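Local coordinates for imelysin (Bacteroides ovatus ATCC 8483, PDB 3OYV), which is an imelysin-like protein that probably binds metal at the cell surface and may take part in bacterial iron uptake, at residues Asn127-Tyr130 with Ser131-Asn134; Ala287-Phe290 with Gly291-Glu295; Asn310-Val313 with Gln314-Ser318. All blocks are in the same frame, centred on the assembly; numbering follows the deposited sequence.

Contact 1: residues Asn127-Tyr130 with Ser131-Asn134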
loop_
_atom_site.group_PDB
_atom_site.type_symbol
_atom_site.label_atom_id
_atom_site.label_comp_id
_atom_site.label_asym_id
_atom_site.label_seq_id
_atom_site.Cartn_x
_atom_site.Cartn_y
_atom_site.Cartn_z
ATOM N N ASN A 127 6.348 4.293 -4.528
ATOM C CA ASN A 127 6.620 3.348 -3.431
ATOM C C ASN A 127 6.157 1.949 -3.743
ATOM O O ASN A 127 6.811 0.977 -3.378
ATOM C CB ASN A 127 5.981 3.839 -2.127
ATOM C CG ASN A 127 6.770 4.944 -1.462
ATOM O OD1 ASN A 127 7.954 5.146 -1.744
ATOM N ND2 ASN A 127 6.108 5.688 -0.574
ATOM N N ASN A 128 5.041 1.827 -4.457
ATOM C CA ASN A 128 4.589 0.520 -4.890
ATOM C C ASN A 128 5.645 -0.159 -5.797
ATOM O O ASN A 128 5.881 -1.363 -5.721
ATOM C CB ASN A 128 3.264 0.569 -5.667
ATOM C CG ASN A 128 2.055 1.111 -4.877
ATOM O OD1 ASN A 128 1.103 1.550 -5.522
ATOM N ND2 ASN A 128 2.072 1.090 -3.541
ATOM N N ILE A 129 6.265 0.629 -6.666
ATOM C CA ILE A 129 7.328 0.086 -7.526
ATOM C C ILE A 129 8.569 -0.268 -6.679
ATOM O O ILE A 129 9.217 -1.287 -6.917
ATOM C CB ILE A 129 7.670 1.031 -8.690
ATOM C CG1 ILE A 129 6.434 1.305 -9.572
ATOM C CG2 ILE A 129 8.823 0.452 -9.503
ATOM C CD1 ILE A 129 5.732 0.101 -10.106
ATOM N N TYR A 130 8.883 0.557 -5.678
ATOM C CA TYR A 130 9.973 0.206 -4.776
ATOM C C TYR A 130 9.709 -1.062 -3.993
ATOM O O TYR A 130 10.654 -1.730 -3.618
ATOM C CB TYR A 130 10.315 1.364 -3.843
ATOM C CG TYR A 130 10.975 2.522 -4.544
ATOM C CD1 TYR A 130 11.879 2.300 -5.576
ATOM C CD2 TYR A 130 10.711 3.835 -4.174
ATOM C CE1 TYR A 130 12.498 3.349 -6.228
ATOM C CE2 TYR A 130 11.339 4.903 -4.824
ATOM C CZ TYR A 130 12.222 4.633 -5.841
ATOM O OH TYR A 130 12.843 5.679 -6.490
ATOM N N SER A 131 8.443 -1.418 -3.791
ATOM C CA SER A 131 8.120 -2.726 -3.219
ATOM C C SER A 131 8.661 -3.870 -4.087
ATOM O O SER A 131 9.246 -4.850 -3.580
ATOM C CB SER A 131 6.618 -2.874 -2.999
ATOM O OG SER A 131 6.319 -4.040 -2.236
ATOM N N ILE A 132 8.516 -3.711 -5.398
ATOM C CA ILE A 132 9.072 -4.688 -6.336
ATOM C C ILE A 132 10.615 -4.709 -6.240
ATOM O O ILE A 132 11.231 -5.790 -6.188
ATOM C CB ILE A 132 8.668 -4.367 -7.799
ATOM C CG1 ILE A 132 7.152 -4.403 -7.948
ATOM C CG2 ILE A 132 9.369 -5.323 -8.769
ATOM C CD1 ILE A 132 6.681 -3.904 -9.342
ATOM N N ARG A 133 11.226 -3.532 -6.223
ATOM C CA ARG A 133 12.660 -3.447 -6.025
ATOM C C ARG A 133 13.091 -4.216 -4.784
ATOM O O ARG A 133 14.014 -5.023 -4.837
ATOM C CB ARG A 133 13.088 -1.999 -5.910
ATOM C CG ARG A 133 14.598 -1.847 -5.796
ATOM C CD ARG A 133 14.960 -0.545 -5.143
ATOM N NE ARG A 133 14.411 -0.427 -3.791
ATOM C CZ ARG A 133 14.527 0.650 -3.044
ATOM N NH1 ARG A 133 15.189 1.719 -3.513
ATOM N NH2 ARG A 133 13.989 0.687 -1.830
ATOM N N ASN A 134 12.430 -3.949 -3.662
ATOM C CA ASN A 134 12.783 -4.627 -2.417
ATOM C C ASN A 134 12.675 -6.131 -2.530
ATOM O O ASN A 134 13.559 -6.863 -2.078
ATOM C CB ASN A 134 11.929 -4.112 -1.271
ATOM C CG ASN A 134 12.214 -2.662 -0.916
ATOM O OD1 ASN A 134 13.147 -2.033 -1.455
ATOM N ND2 ASN A 134 11.418 -2.109 -0.008
#
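The guanidinium of Arg133 lies nearly flat on the ring of Tyr130, three residues earlier on the same helix, in a cation-pi stack with centres 4.7 Å apart and planes 25° from parallel. The stack is offset: CD1, at the rim of the ring, comes over one face of the guanidinium, and Arg133 NH1 is 3.9 Å from Tyr130 CD1. Arg133 reaches it with CG anti to the backbone N (chi1 -176°) and a bend at chi3 (60°). The group is kept from turning by Asn134, whose OD1 accepts both Arg133 NE at 3.1 Å and Arg133 NH2 at 2.9 Å, close to the guanidinium plane. With an alanine in place of Arg133, Asn134 OD1 would probably lose both donors and the Tyr130 ring its flat partner. Underneath runs ordinary alpha-helical bonding within helix 121-137, part of the mostly helical imelysin fold; Asn134 N donates to Tyr130 O at 2.8 Å. On another side of this helix Ile129 and Ile132 run side by side, CD1 to CD1 4.2 Å, Ile129 meeting Ile175 of helix 158-177 and Ile132 packing on Leu201 and Leu205 of helix 189-214. Several other polar ends are held from outside the two segments: Asn127 ND2 by Glu283, Asn128 OD1 by Lys93 and its ND2 by Glu283 O, and Ser131 OG by Lys284 O and Ala287 N.

Contact 2: residues Ala287-Phe290 with Gly291-Glu295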
loop_
_atom_site.group_PDB
_atom_site.type_symbol
_atom_site.label_atom_id
_atom_site.label_comp_id
_atom_site.label_asym_id
_atom_site.label_seq_id
_atom_site.Cartn_x
_atom_site.Cartn_y
_atom_site.Cartn_z
ATOM N N ALA A 287 3.883 -5.072 -3.319
ATOM C CA ALA A 287 4.357 -6.189 -4.144
ATOM C C ALA A 287 4.168 -7.551 -3.484
ATOM O O ALA A 287 4.420 -8.568 -4.117
ATOM C CB ALA A 287 5.826 -5.994 -4.575
ATOM N N PHE A 288 3.725 -7.585 -2.216
ATOM C CA PHE A 288 3.463 -8.827 -1.521
ATOM C C PHE A 288 2.067 -8.845 -0.918
ATOM O O PHE A 288 1.886 -9.133 0.272
ATOM C CB PHE A 288 4.560 -9.256 -0.520
ATOM C CG PHE A 288 5.199 -8.157 0.289
ATOM C CD1 PHE A 288 6.266 -7.446 -0.213
ATOM C CD2 PHE A 288 4.848 -7.954 1.615
ATOM C CE1 PHE A 288 6.948 -6.507 0.556
ATOM C CE2 PHE A 288 5.499 -7.033 2.397
ATOM C CZ PHE A 288 6.568 -6.298 1.885
ATOM N N LEU A 289 1.065 -8.573 -1.760
ATOM C CA LEU A 289 -0.340 -8.680 -1.352
ATOM C C LEU A 289 -0.812 -10.130 -1.484
ATOM O O LEU A 289 -1.647 -10.475 -2.335
ATOM C CB LEU A 289 -1.210 -7.712 -2.151
ATOM C CG LEU A 289 -0.961 -6.214 -1.934
ATOM C CD1 LEU A 289 -1.637 -5.339 -3.007
ATOM C CD2 LEU A 289 -1.413 -5.780 -0.523
ATOM N N PHE A 290 -0.228 -10.993 -0.655
ATOM C CA PHE A 290 -0.605 -12.384 -0.562
ATOM C C PHE A 290 -0.512 -12.842 0.873
ATOM O O PHE A 290 0.021 -12.142 1.723
ATOM C CB PHE A 290 0.258 -13.289 -1.476
ATOM C CG PHE A 290 1.678 -13.478 -1.016
ATOM C CD1 PHE A 290 2.684 -12.611 -1.441
ATOM C CD2 PHE A 290 2.013 -14.542 -0.222
ATOM C CE1 PHE A 290 3.999 -12.834 -1.038
ATOM C CE2 PHE A 290 3.308 -14.753 0.201
ATOM C CZ PHE A 290 4.297 -13.915 -0.220
ATOM N N GLY A 291 -1.061 -14.017 1.159
ATOM C CA GLY A 291 -1.082 -14.516 2.515
ATOM C C GLY A 291 -2.030 -13.682 3.351
ATOM O O GLY A 291 -3.070 -13.235 2.850
ATOM N N PRO A 292 -1.689 -13.462 4.622
ATOM C CA PRO A 292 -2.602 -12.762 5.537
ATOM C C PRO A 292 -3.275 -11.513 5.017
ATOM O O PRO A 292 -4.490 -11.352 5.182
ATOM C CB PRO A 292 -1.713 -12.485 6.744
ATOM C CG PRO A 292 -0.800 -13.670 6.791
ATOM C CD PRO A 292 -0.512 -14.000 5.331
ATOM N N VAL A 293 -2.541 -10.632 4.363
ATOM C CA VAL A 293 -3.154 -9.364 3.934
ATOM C C VAL A 293 -4.217 -9.599 2.844
ATOM O O VAL A 293 -5.094 -8.769 2.657
ATOM C CB VAL A 293 -2.092 -8.344 3.438
ATOM C CG1 VAL A 293 -1.573 -8.757 2.032
ATOM C CG2 VAL A 293 -2.637 -6.901 3.453
ATOM N N ASP A 294 -4.126 -10.735 2.144
ATOM C CA ASP A 294 -5.019 -11.060 1.035
ATOM C C ASP A 294 -6.106 -12.036 1.465
ATOM O O ASP A 294 -6.707 -12.707 0.610
ATOM C CB ASP A 294 -4.176 -11.665 -0.100
ATOM C CG ASP A 294 -4.924 -11.852 -1.407
ATOM O OD1 ASP A 294 -5.667 -10.926 -1.816
ATOM O OD2 ASP A 294 -4.682 -12.918 -2.052
ATOM N N GLU A 295 -6.350 -12.132 2.778
ATOM C CA GLU A 295 -7.360 -13.018 3.369
ATOM C C GLU A 295 -8.307 -12.222 4.253
ATOM O O GLU A 295 -7.953 -11.170 4.818
ATOM C CB GLU A 295 -6.671 -14.105 4.184
ATOM C CG GLU A 295 -5.790 -15.038 3.322
ATOM C CD GLU A 295 -4.888 -16.011 4.078
ATOM O OE1 GLU A 295 -4.918 -16.103 5.325
ATOM O OE2 GLU A 295 -4.123 -16.723 3.374
HETATM O O HOH W 1 0.450 -10.608 3.912
#
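An inverse gamma turn centred on Leu289, in which Phe290 N gives a weak bond to Phe288 O, brings Leu289 and Phe290 against the short 3-10 turn of residues 292-293 in the loop between helices 265-283 and 298-303. In this mostly helical fold the loop is largely buried, running from Ala287 beside helix 121-137 to Pro292 beside helix 21-47. Gly291 comes first, with positive phi (70°); a CB here would run into Phe290 O and Pro292 CD. Its N sits obliquely by the Phe290 ring, 3.4 Å from Phe290 CD2, because CG of that residue is placed between its own backbone N and carbonyl carbon (chi1 72°). The ring itself leaves the turn for Phe60, Tyr233 and the Glu77 and Lys81 side chains. Pro292 packs on Leu42, Ala45 and Trp46 of helix 21-47. Val293 then points back at the first segment: its CG1 lies 3.6 Å from Leu289 CA and 3.9 Å from Leu289 CD2, the two side chains crossing at a slant. That methyl thus presses on the backbone of the gamma turn as well as on the leucine. Asp294 closes the turn, its N donating to Gly291 O at 2.8 Å, while its CB rests 3.6 Å from Leu289 O, an oxygen that takes a hydrogen bond from Lys81 NZ. Glu295 N follows with a bond to Pro292 O at 3.1 Å, and its OE1 pairs with Tyr50 OH. No direct hydrogen bond joins the two segments; a single water bridges them, donating to Phe290 O at 2.7 Å and accepting from Val293 N at 3.0 Å.

Contact 3: residues Asn310-Val313 with Gln314-Ser318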
loop_
_atom_site.group_PDB
_atom_site.type_symbol
_atom_site.label_atom_id
_atom_site.label_comp_id
_atom_site.label_asym_id
_atom_site.label_seq_id
_atom_site.Cartn_x
_atom_site.Cartn_y
_atom_site.Cartn_z
ATOM N N ASN A 310 -19.840 10.322 0.204
ATOM C CA ASN A 310 -21.059 10.896 0.750
ATOM C C ASN A 310 -21.435 10.235 2.091
ATOM O O ASN A 310 -21.933 10.938 2.996
ATOM C CB ASN A 310 -22.212 10.839 -0.240
ATOM C CG ASN A 310 -23.512 11.315 0.373
ATOM O OD1 ASN A 310 -24.374 10.518 0.685
ATOM N ND2 ASN A 310 -23.608 12.606 0.619
ATOM N N ALA A 311 -21.169 8.939 2.255
ATOM C CA ALA A 311 -21.388 8.273 3.537
ATOM C C ALA A 311 -20.499 8.827 4.640
ATOM O O ALA A 311 -20.939 8.940 5.797
ATOM C CB ALA A 311 -21.213 6.768 3.432
ATOM N N ILE A 312 -19.263 9.197 4.286
ATOM C CA ILE A 312 -18.382 9.834 5.284
ATOM C C ILE A 312 -18.950 11.175 5.722
ATOM O O ILE A 312 -18.975 11.476 6.907
ATOM C CB ILE A 312 -16.932 9.970 4.769
ATOM C CG1 ILE A 312 -16.330 8.594 4.452
ATOM C CG2 ILE A 312 -16.066 10.671 5.795
ATOM C CD1 ILE A 312 -15.035 8.640 3.597
ATOM N N VAL A 313 -19.400 11.989 4.775
ATOM C CA VAL A 313 -20.016 13.267 5.103
ATOM C C VAL A 313 -21.255 13.077 5.999
ATOM O O VAL A 313 -21.424 13.812 6.974
ATOM C CB VAL A 313 -20.337 14.065 3.823
ATOM C CG1 VAL A 313 -21.196 15.319 4.124
ATOM C CG2 VAL A 313 -19.029 14.445 3.094
ATOM N N GLN A 314 -22.081 12.074 5.704
ATOM C CA GLN A 314 -23.258 11.779 6.542
ATOM C C GLN A 314 -22.831 11.406 7.965
ATOM O O GLN A 314 -23.423 11.873 8.950
ATOM C CB GLN A 314 -24.106 10.670 5.924
ATOM C CG GLN A 314 -24.838 11.060 4.649
ATOM C CD GLN A 314 -25.569 9.892 4.008
ATOM O OE1 GLN A 314 -25.337 8.725 4.348
ATOM N NE2 GLN A 314 -26.451 10.200 3.064
ATOM N N ILE A 315 -21.791 10.591 8.090
ATOM C CA ILE A 315 -21.200 10.269 9.413
ATOM C C ILE A 315 -20.761 11.537 10.156
ATOM O O ILE A 315 -21.052 11.728 11.352
ATOM C CB ILE A 315 -20.021 9.264 9.238
ATOM C CG1 ILE A 315 -20.598 7.869 8.957
ATOM C CG2 ILE A 315 -19.091 9.272 10.480
ATOM C CD1 ILE A 315 -19.606 6.869 8.319
ATOM N N LEU A 316 -20.065 12.431 9.448
ATOM C CA LEU A 316 -19.542 13.625 10.078
ATOM C C LEU A 316 -20.650 14.567 10.522
ATOM O O LEU A 316 -20.471 15.315 11.481
ATOM C CB LEU A 316 -18.558 14.336 9.151
ATOM C CG LEU A 316 -17.262 13.554 8.892
ATOM C CD1 LEU A 316 -16.462 14.253 7.734
ATOM C CD2 LEU A 316 -16.422 13.455 10.167
ATOM N N ASN A 317 -21.773 14.543 9.816
ATOM C CA ASN A 317 -22.947 15.333 10.173
ATOM C C ASN A 317 -23.913 14.653 11.129
ATOM O O ASN A 317 -24.923 15.259 11.526
ATOM C CB ASN A 317 -23.669 15.788 8.894
ATOM C CG ASN A 317 -22.938 16.885 8.195
ATOM O OD1 ASN A 317 -22.381 17.786 8.824
ATOM N ND2 ASN A 317 -22.918 16.824 6.868
ATOM N N SER A 318 -23.601 13.433 11.535
ATOM C CA SER A 318 -24.530 12.664 12.355
ATOM C C SER A 318 -24.442 13.012 13.832
ATOM O O SER A 318 -23.355 13.232 14.393
ATOM C CB SER A 318 -24.328 11.156 12.195
ATOM O OG SER A 318 -23.151 10.710 12.827
HETATM O O HOH W 2 -23.107 7.180 6.510
#
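Asn310 to Gln314 begins a run of four backbone i to i+4 hydrogen bonds through the short helix 309-316, ending with Asn317 N on Val313 O at 3.0 Å. Where the helix stops, Ile315 O accepts twice from Ser318, from N at 3.1 Å and from OG at 2.8 Å; Ser318 is also the N-cap of helix 319-323, its OG accepting from Trp321 N. A water donates to Ala311 O at 2.9 Å; its second bond, to Gln314 OE1, is weak and doubtful, since the Gln314 side chain adopts two conformers. Apolar contact is made by Ile312 CG2, 4.1 Å from Leu316 CD1, the two side chains lying side by side and directed at Thr346, Phe349 and Leu350 of helix 343-351. A methyl meets an amide where Val313 CG1, anti to its own N (chi1 171°), lies 3.6 Å from Asn317 ND2, these side chains again running alongside each other. The chemistry is that of an amphipathic helix: Ile312 and Leu316 pack inward on helix 343-351, while Gln314 and Asn317 are exposed to solvent.

In the fold
Contacts 1 and 2 both belong to the interior, whereas the centre of contact 3 is about 25 Å from the centre of the chain and that contact is only partly buried. The first two touch each other, through packing of Ala287 CB on Ile132 beside the bond from Ala287 N to Ser131 OG, joining helix 121-137 to the loop that follows helix 265-283. Contact 3, its centre about 31 Å from that of contact 2, touches neither, though both it and contact 2 pack on helix 21-47. A cation-pi stack in contact 1 gives way to methyl packing and a bridging water in contact 2, and to helix bonding with one water on a backbone oxygen in contact 3.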